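Local coordinates for piwi domain-containing protein (PDB 5THE), which probably binds RNA as a budding-yeast Argonaute, of which this chain is the C-terminal lobe carrying the Piwi domain, at residues 2-14 / 425-437. Numbering follows the deposited sequence.
Sequences IYKVENRHDYGTK and VDRGITSVAHFDF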
ATOM      1  N   ILE A   2     -24.313 -17.630  10.704  1.00 42.49           N
ATOM      2  CA  ILE A   2     -23.133 -17.686   9.841  1.00 37.09           C
ATOM      3  C   ILE A   2     -23.272 -16.595   8.781  1.00 36.17           C
ATOM      4  O   ILE A   2     -24.347 -16.423   8.199  1.00 30.57           O
ATOM      5  CB  ILE A   2     -22.954 -19.083   9.207  1.00 41.77           C
ATOM      6  CG1 ILE A   2     -21.670 -19.158   8.381  1.00 48.28           C
ATOM      7  CG2 ILE A   2     -24.161 -19.468   8.367  1.00 44.75           C
ATOM      8  CD1 ILE A   2     -21.496 -20.501   7.656  1.00 44.17           C
ATOM      9  N   TYR A   3     -22.198 -15.821   8.572  1.00 34.86           N
ATOM     10  CA  TYR A   3     -22.139 -14.766   7.546  1.00 36.75           C
ATOM     11  C   TYR A   3     -23.136 -13.640   7.802  1.00 35.09           C
ATOM     12  O   TYR A   3     -23.650 -13.027   6.869  1.00 34.71           O
ATOM     13  CB  TYR A   3     -22.331 -15.324   6.129  1.00 27.28           C
ATOM     14  CG  TYR A   3     -21.284 -16.358   5.780  1.00 35.61           C
ATOM     15  CD1 TYR A   3     -19.939 -16.126   6.066  1.00 35.82           C
ATOM     16  CD2 TYR A   3     -21.641 -17.587   5.215  1.00 32.47           C
ATOM     17  CE1 TYR A   3     -18.976 -17.070   5.778  1.00 36.97           C
ATOM     18  CE2 TYR A   3     -20.681 -18.545   4.918  1.00 30.83           C
ATOM     19  CZ  TYR A   3     -19.349 -18.271   5.207  1.00 33.03           C
ATOM     20  OH  TYR A   3     -18.378 -19.188   4.927  1.00 33.59           O
ATOM     21  N   LYS A   4     -23.406 -13.350   9.061  1.00 36.60           N
ATOM     22  CA  LYS A   4     -24.127 -12.144   9.433  1.00 44.70           C
ATOM     23  C   LYS A   4     -23.120 -11.066   9.808  1.00 37.05           C
ATOM     24  O   LYS A   4     -22.025 -11.370  10.286  1.00 29.73           O
ATOM     25  CB  LYS A   4     -25.075 -12.416  10.603  1.00 44.37           C
ATOM     26  CG  LYS A   4     -26.012 -13.578  10.345  1.00 52.40           C
ATOM     27  CD  LYS A   4     -26.802 -13.370   9.061  1.00 59.25           C
ATOM     28  CE  LYS A   4     -27.638 -14.589   8.700  1.00 62.75           C
ATOM     29  NZ  LYS A   4     -28.381 -14.367   7.427  1.00 66.81           N
ATOM     30  N   VAL A   5     -23.495  -9.804   9.581  1.00 31.40           N
ATOM     31  CA  VAL A   5     -22.625  -8.702   9.976  1.00 27.87           C
ATOM     32  C   VAL A   5     -22.439  -8.724  11.486  1.00 31.21           C
ATOM     33  O   VAL A   5     -23.406  -8.842  12.249  1.00 30.01           O
ATOM     34  CB  VAL A   5     -23.191  -7.359   9.492  1.00 28.77           C
ATOM     35  CG1 VAL A   5     -22.323  -6.210   9.989  1.00 24.83           C
ATOM     36  CG2 VAL A   5     -23.274  -7.345   7.984  1.00 30.43           C
ATOM     37  N   GLU A   6     -21.181  -8.641  11.912  1.00 22.27           N
ATOM     38  CA  GLU A   6     -20.819  -8.649  13.325  1.00 26.82           C
ATOM     39  C   GLU A   6     -21.512  -7.516  14.074  1.00 27.40           C
ATOM     40  O   GLU A   6     -21.615  -6.391  13.576  1.00 29.51           O
ATOM     41  CB  GLU A   6     -19.292  -8.494  13.446  1.00 27.76           C
ATOM     42  CG  GLU A   6     -18.676  -8.946  14.754  1.00 34.38           C
ATOM     43  CD  GLU A   6     -18.688 -10.466  14.907  1.00 42.06           C
ATOM     44  OE1 GLU A   6     -18.714 -11.194  13.875  1.00 40.38           O
ATOM     45  OE2 GLU A   6     -18.685 -10.931  16.062  1.00 42.36           O
ATOM     46  N   ASN A   7     -21.982  -7.807  15.281  1.00 25.01           N
ATOM     47  CA  ASN A   7     -22.408  -6.752  16.187  1.00 27.89           C
ATOM     48  C   ASN A   7     -21.254  -6.370  17.099  1.00 28.36           C
ATOM     49  O   ASN A   7     -20.283  -7.118  17.243  1.00 29.56           O
ATOM     50  CB  ASN A   7     -23.613  -7.198  17.014  1.00 31.13           C
ATOM     51  CG  ASN A   7     -24.852  -7.411  16.157  1.00 35.51           C
ATOM     52  OD1 ASN A   7     -25.281  -6.515  15.437  1.00 44.01           O
ATOM     53  ND2 ASN A   7     -25.418  -8.595  16.227  1.00 33.93           N
ATOM     54  N   ARG A   8     -21.368  -5.187  17.715  1.00 24.37           N
ATOM     55  CA  ARG A   8     -20.315  -4.675  18.582  1.00 24.72           C
ATOM     56  C   ARG A   8     -20.060  -5.617  19.754  1.00 31.11           C
ATOM     57  O   ARG A   8     -20.998  -6.075  20.406  1.00 31.85           O
ATOM     58  CB  ARG A   8     -20.699  -3.294  19.103  1.00 26.48           C
ATOM     59  CG  ARG A   8     -19.784  -2.763  20.181  1.00 22.91           C
ATOM     60  CD  ARG A   8     -20.134  -1.289  20.574  1.00 22.76           C
ATOM     61  NE  ARG A   8     -20.066  -0.365  19.434  1.00 20.84           N
ATOM     62  CZ  ARG A   8     -18.925   0.069  18.898  1.00 23.02           C
ATOM     63  NH1 ARG A   8     -17.767  -0.336  19.408  1.00 20.41           N
ATOM     64  NH2 ARG A   8     -18.939   0.914  17.865  1.00 21.01           N
ATOM     65  N   HIS A   9     -18.785  -5.907  20.024  1.00 40.47           N
ATOM     66  CA  HIS A   9     -18.442  -6.732  21.185  1.00 50.07           C
ATOM     67  C   HIS A   9     -18.340  -5.897  22.460  1.00 40.95           C
ATOM     68  O   HIS A   9     -18.901  -6.246  23.502  1.00 37.40           O
ATOM     69  CB  HIS A   9     -17.103  -7.457  20.972  1.00 52.21           C
ATOM     70  CG  HIS A   9     -17.019  -8.253  19.710  1.00 57.52           C
ATOM     71  ND1 HIS A   9     -15.839  -8.817  19.273  1.00 60.34           N
ATOM     72  CD2 HIS A   9     -17.960  -8.593  18.796  1.00 62.94           C
ATOM     73  CE1 HIS A   9     -16.055  -9.467  18.143  1.00 60.80           C
ATOM     74  NE2 HIS A   9     -17.333  -9.347  17.832  1.00 65.73           N
ATOM     75  N   ASP A  10     -17.634  -4.787  22.372  1.00 30.23           N
ATOM     76  CA  ASP A  10     -17.204  -4.001  23.512  1.00 21.76           C
ATOM     77  C   ASP A  10     -16.783  -2.637  22.974  1.00 26.24           C
ATOM     78  O   ASP A  10     -16.998  -2.327  21.795  1.00 29.46           O
ATOM     79  CB  ASP A  10     -16.074  -4.717  24.251  1.00 25.51           C
ATOM     80  CG  ASP A  10     -14.808  -4.865  23.397  1.00 31.18           C
ATOM     81  OD1 ASP A  10     -14.839  -4.579  22.183  1.00 32.59           O
ATOM     82  OD2 ASP A  10     -13.769  -5.271  23.955  1.00 42.35           O
ATOM     83  N   TYR A  11     -16.173  -1.834  23.834  1.00 27.80           N
ATOM     84  CA  TYR A  11     -15.565  -0.567  23.474  1.00 29.18           C
ATOM     85  C   TYR A  11     -14.096  -0.620  23.870  1.00 28.91           C
ATOM     86  O   TYR A  11     -13.705  -1.385  24.749  1.00 28.71           O
ATOM     87  CB  TYR A  11     -16.264   0.612  24.180  1.00 23.08           C
ATOM     88  CG  TYR A  11     -17.684   0.827  23.715  1.00 29.54           C
ATOM     89  CD1 TYR A  11     -17.956   1.600  22.597  1.00 27.96           C
ATOM     90  CD2 TYR A  11     -18.751   0.233  24.380  1.00 31.80           C
ATOM     91  CE1 TYR A  11     -19.250   1.794  22.162  1.00 28.04           C
ATOM     92  CE2 TYR A  11     -20.049   0.430  23.956  1.00 25.28           C
ATOM     93  CZ  TYR A  11     -20.288   1.209  22.857  1.00 29.82           C
ATOM     94  OH  TYR A  11     -21.574   1.388  22.434  1.00 36.11           O
ATOM     95  N   GLY A  12     -13.276   0.201  23.223  1.00 26.16           N
ATOM     96  CA  GLY A  12     -11.881   0.269  23.601  1.00 22.85           C
ATOM     97  C   GLY A  12     -11.671   0.989  24.923  1.00 24.16           C
ATOM     98  O   GLY A  12     -12.489   1.789  25.387  1.00 27.45           O
ATOM     99  N   THR A  13     -10.526   0.707  25.538  1.00 27.77           N
ATOM    100  CA  THR A  13     -10.196   1.265  26.846  1.00 28.70           C
ATOM    101  C   THR A  13      -8.838   1.934  26.910  1.00 27.19           C
ATOM    102  O   THR A  13      -8.599   2.705  27.849  1.00 27.92           O
ATOM    103  CB  THR A  13     -10.223   0.177  27.941  1.00 27.67           C
ATOM    104  OG1 THR A  13      -9.133  -0.733  27.741  1.00 25.36           O
ATOM    105  CG2 THR A  13     -11.558  -0.604  27.950  1.00 29.31           C
ATOM    106  N   LYS A  14      -7.935   1.653  25.978  1.00 24.00           N
ATOM    107  CA  LYS A  14      -6.548   2.074  26.119  1.00 28.79           C
ATOM    108  C   LYS A  14      -6.336   3.501  25.623  1.00 25.02           C
ATOM    109  O   LYS A  14      -7.132   4.050  24.861  1.00 28.07           O
ATOM    110  CB  LYS A  14      -5.637   1.119  25.358  1.00 25.57           C
ATOM    111  CG  LYS A  14      -5.640  -0.279  25.964  1.00 31.63           C
ATOM    112  CD  LYS A  14      -4.715  -1.204  25.213  1.00 33.67           C
ATOM    113  CE  LYS A  14      -4.656  -2.568  25.891  1.00 42.41           C
ATOM    114  NZ  LYS A  14      -3.777  -3.511  25.138  1.00 46.60           N
ATOM    115  N   VAL A 425     -11.950   7.359  18.275  1.00 26.21           N
ATOM    116  CA  VAL A 425     -13.280   7.674  18.765  1.00 25.64           C
ATOM    117  C   VAL A 425     -14.137   6.453  18.457  1.00 26.87           C
ATOM    118  O   VAL A 425     -14.325   6.104  17.286  1.00 25.78           O
ATOM    119  CB  VAL A 425     -13.854   8.942  18.113  1.00 29.54           C
ATOM    120  CG1 VAL A 425     -15.311   9.157  18.527  1.00 24.64           C
ATOM    121  CG2 VAL A 425     -13.022  10.162  18.501  1.00 25.08           C
ATOM    122  N   ASP A 426     -14.603   5.758  19.501  1.00 25.50           N
ATOM    123  CA  ASP A 426     -15.555   4.677  19.270  1.00 21.34           C
ATOM    124  C   ASP A 426     -16.793   4.837  20.143  1.00 28.47           C
ATOM    125  O   ASP A 426     -17.509   3.863  20.378  1.00 30.27           O
ATOM    126  CB  ASP A 426     -14.905   3.297  19.450  1.00 19.37           C
ATOM    127  CG  ASP A 426     -14.451   3.001  20.891  1.00 21.46           C
ATOM    128  OD1 ASP A 426     -14.466   3.890  21.772  1.00 25.94           O
ATOM    129  OD2 ASP A 426     -14.052   1.843  21.138  1.00 27.26           O
ATOM    130  N   ARG A 427     -17.067   6.056  20.612  1.00 29.95           N
ATOM    131  CA  ARG A 427     -18.282   6.350  21.350  1.00 31.00           C
ATOM    132  C   ARG A 427     -18.905   7.628  20.811  1.00 32.60           C
ATOM    133  O   ARG A 427     -18.223   8.466  20.220  1.00 31.41           O
ATOM    134  CB  ARG A 427     -17.998   6.489  22.852  1.00 32.37           C
ATOM    135  CG  ARG A 427     -17.679   5.173  23.524  1.00 30.74           C
ATOM    136  CD  ARG A 427     -17.535   5.382  24.971  1.00 32.89           C
ATOM    137  NE  ARG A 427     -17.007   4.216  25.664  1.00 40.02           N
ATOM    138  CZ  ARG A 427     -17.765   3.285  26.228  1.00 37.40           C
ATOM    139  NH1 ARG A 427     -19.090   3.379  26.157  1.00 34.48           N
ATOM    140  NH2 ARG A 427     -17.195   2.268  26.860  1.00 31.95           N
ATOM    141  N   GLY A 428     -20.219   7.758  21.004  1.00 35.64           N
ATOM    142  CA  GLY A 428     -20.914   8.999  20.706  1.00 32.77           C
ATOM    143  C   GLY A 428     -21.315   9.158  19.250  1.00 33.63           C
ATOM    144  O   GLY A 428     -22.502   9.264  18.937  1.00 36.10           O
ATOM    145  N   ILE A 429     -20.344   9.190  18.337  1.00 28.19           N
ATOM    146  CA  ILE A 429     -20.664   9.352  16.925  1.00 27.94           C
ATOM    147  C   ILE A 429     -20.653   8.033  16.179  1.00 32.36           C
ATOM    148  O   ILE A 429     -20.908   8.017  14.971  1.00 26.88           O
ATOM    149  CB  ILE A 429     -19.715  10.355  16.249  1.00 33.11           C
ATOM    150  CG1 ILE A 429     -18.263   9.893  16.407  1.00 32.68           C
ATOM    151  CG2 ILE A 429     -19.922  11.764  16.837  1.00 34.76           C
ATOM    152  CD1 ILE A 429     -17.287  10.656  15.512  1.00 29.64           C
ATOM    153  N   THR A 430     -20.389   6.924  16.862  1.00 29.95           N
ATOM    154  CA  THR A 430     -20.322   5.608  16.242  1.00 27.82           C
ATOM    155  C   THR A 430     -21.580   4.810  16.534  1.00 30.07           C
ATOM    156  O   THR A 430     -22.431   5.196  17.337  1.00 30.97           O
ATOM    157  CB  THR A 430     -19.125   4.831  16.776  1.00 33.12           C
ATOM    158  OG1 THR A 430     -19.231   4.804  18.202  1.00 34.18           O
ATOM    159  CG2 THR A 430     -17.801   5.480  16.357  1.00 32.65           C
ATOM    160  N   SER A 431     -21.659   3.644  15.912  1.00 31.37           N
ATOM    161  CA  SER A 431     -22.808   2.781  16.121  1.00 33.60           C
ATOM    162  C   SER A 431     -22.722   2.092  17.478  1.00 30.74           C
ATOM    163  O   SER A 431     -21.654   1.633  17.900  1.00 28.87           O
ATOM    164  CB  SER A 431     -22.893   1.743  15.009  1.00 29.83           C
ATOM    165  OG  SER A 431     -23.949   0.852  15.276  1.00 35.69           O
ATOM    166  N   VAL A 432     -23.854   2.027  18.177  1.00 26.10           N
ATOM    167  CA  VAL A 432     -23.905   1.189  19.369  1.00 28.44           C
ATOM    168  C   VAL A 432     -23.965  -0.281  18.970  1.00 30.92           C
ATOM    169  O   VAL A 432     -23.153  -1.092  19.423  1.00 30.10           O
ATOM    170  CB  VAL A 432     -25.088   1.585  20.272  1.00 30.32           C
ATOM    171  CG1 VAL A 432     -25.198   0.607  21.441  1.00 31.23           C
ATOM    172  CG2 VAL A 432     -24.921   3.001  20.802  1.00 29.05           C
ATOM    173  N   ALA A 433     -24.902  -0.637  18.073  1.00 29.74           N
ATOM    174  CA  ALA A 433     -25.108  -2.042  17.720  1.00 31.48           C
ATOM    175  C   ALA A 433     -23.976  -2.587  16.854  1.00 31.35           C
ATOM    176  O   ALA A 433     -23.586  -3.750  16.995  1.00 31.89           O
ATOM    177  CB  ALA A 433     -26.447  -2.222  16.995  1.00 30.87           C
ATOM    178  N   HIS A 434     -23.441  -1.781  15.951  1.00 27.05           N
ATOM    179  CA  HIS A 434     -22.407  -2.281  15.064  1.00 26.82           C
ATOM    180  C   HIS A 434     -21.020  -1.937  15.601  1.00 23.45           C
ATOM    181  O   HIS A 434     -20.850  -1.079  16.467  1.00 25.23           O
ATOM    182  CB  HIS A 434     -22.622  -1.747  13.653  1.00 37.30           C
ATOM    183  CG  HIS A 434     -23.790  -2.384  12.964  1.00 59.90           C
ATOM    184  ND1 HIS A 434     -24.823  -1.658  12.409  1.00 67.32           N
ATOM    185  CD2 HIS A 434     -24.098  -3.689  12.767  1.00 71.76           C
ATOM    186  CE1 HIS A 434     -25.708  -2.487  11.885  1.00 72.50           C
ATOM    187  NE2 HIS A 434     -25.292  -3.726  12.088  1.00 76.69           N
ATOM    188  N   PHE A 435     -20.028  -2.646  15.081  1.00 25.18           N
ATOM    189  CA  PHE A 435     -18.678  -2.658  15.633  1.00 27.99           C
ATOM    190  C   PHE A 435     -17.818  -1.699  14.809  1.00 23.51           C
ATOM    191  O   PHE A 435     -17.017  -2.103  13.971  1.00 28.84           O
ATOM    192  CB  PHE A 435     -18.146  -4.103  15.612  1.00 29.51           C
ATOM    193  CG  PHE A 435     -16.933  -4.341  16.484  1.00 31.39           C
ATOM    194  CD1 PHE A 435     -16.286  -3.299  17.116  1.00 34.69           C
ATOM    195  CD2 PHE A 435     -16.449  -5.631  16.665  1.00 33.33           C
ATOM    196  CE1 PHE A 435     -15.178  -3.534  17.901  1.00 36.98           C
ATOM    197  CE2 PHE A 435     -15.342  -5.873  17.458  1.00 32.38           C
ATOM    198  CZ  PHE A 435     -14.706  -4.823  18.072  1.00 35.64           C
ATOM    199  N   ASP A 436     -17.991  -0.400  15.050  1.00 27.86           N
ATOM    200  CA  ASP A 436     -17.239   0.590  14.295  1.00 27.16           C
ATOM    201  C   ASP A 436     -16.470   1.530  15.222  1.00 26.65           C
ATOM    202  O   ASP A 436     -16.753   1.655  16.420  1.00 20.09           O
ATOM    203  CB  ASP A 436     -18.149   1.385  13.334  1.00 20.97           C
ATOM    204  CG  ASP A 436     -19.078   2.357  14.059  1.00 29.79           C
ATOM    205  OD1 ASP A 436     -19.663   1.988  15.095  1.00 27.32           O
ATOM    206  OD2 ASP A 436     -19.231   3.498  13.577  1.00 30.13           O
ATOM    207  N   PHE A 437     -15.448   2.159  14.649  1.00 25.06           N
ATOM    208  CA  PHE A 437     -14.626   3.111  15.383  1.00 24.14           C
ATOM    209  C   PHE A 437     -13.902   3.980  14.369  1.00 22.73           C
ATOM    210  O   PHE A 437     -13.720   3.595  13.212  1.00 22.67           O
ATOM    211  CB  PHE A 437     -13.640   2.415  16.338  1.00 20.23           C
ATOM    212  CG  PHE A 437     -12.818   1.338  15.703  1.00 22.53           C
ATOM    213  CD1 PHE A 437     -11.651   1.646  15.021  1.00 21.47           C
ATOM    214  CD2 PHE A 437     -13.200   0.010  15.804  1.00 23.23           C
ATOM    215  CE1 PHE A 437     -10.890   0.656  14.441  1.00 22.30           C
ATOM    216  CE2 PHE A 437     -12.439  -0.997  15.221  1.00 27.15           C
ATOM    217  CZ  PHE A 437     -11.283  -0.672  14.534  1.00 25.50           C
TER
HETATM  218  O   HOH W   1     -20.210  -4.409  12.623  1.00 29.37           O
HETATM  219  O   HOH W   2     -14.943  -0.084  19.270  1.00 23.62           O
HETATM  220  O   HOH W   3     -14.439   3.589  24.364  1.00 31.01           O
HETATM  221  O   HOH W   4     -14.459   2.126  27.397  1.00 32.89           O
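Y11 spreads its ring between two arginines: the guanidinium of R427 lies flat on one face, centres 3.9 Å apart and planes at 23°, a cation-pi stack, while CD of R8 packs over the opposite face. The loop joining strands 423-425 and 435-440 is part of the RNase H-like Piwi domain, and 2-14, the extended lead-in to strand 16-22, packs against it. R8 is long enough to enter that loop. Its CG stands anti to the backbone N (chi1 171°) and the chain bends at chi3, which turns the guanidinium edge-on to backbone carbonyls. NE and NH2 of R8 both reach O of S431, side-on, and NH2 of R8 also takes a lone pair of D436 O at 2.7 Å. The charge is met by D436, whose OD1 lies 3.1 Å from NH2 of R8 in a salt bridge; the same carboxylate accepts from S431 N and, at OD2, from H453, so it ties the loop and the arginine together. A methionine in place of R8 would probably leave the S431 and D436 carbonyls without their donors and the D436 carboxylate without its cationic mate. Flat and apolar, F435 sets its CB against CA of R8 and turns a ring edge toward the H9 face, centroids 4.7 Å apart; H9 is steadied by NE2 bonding to OE2 of E6 and ND1 to S463. Beside Y11, G12 brings its bare backbone close to D426, a carboxylate also paired with R30: G12 N points almost straight (174°) at the syn lone pair of D426 OD2, 2.8 Å away.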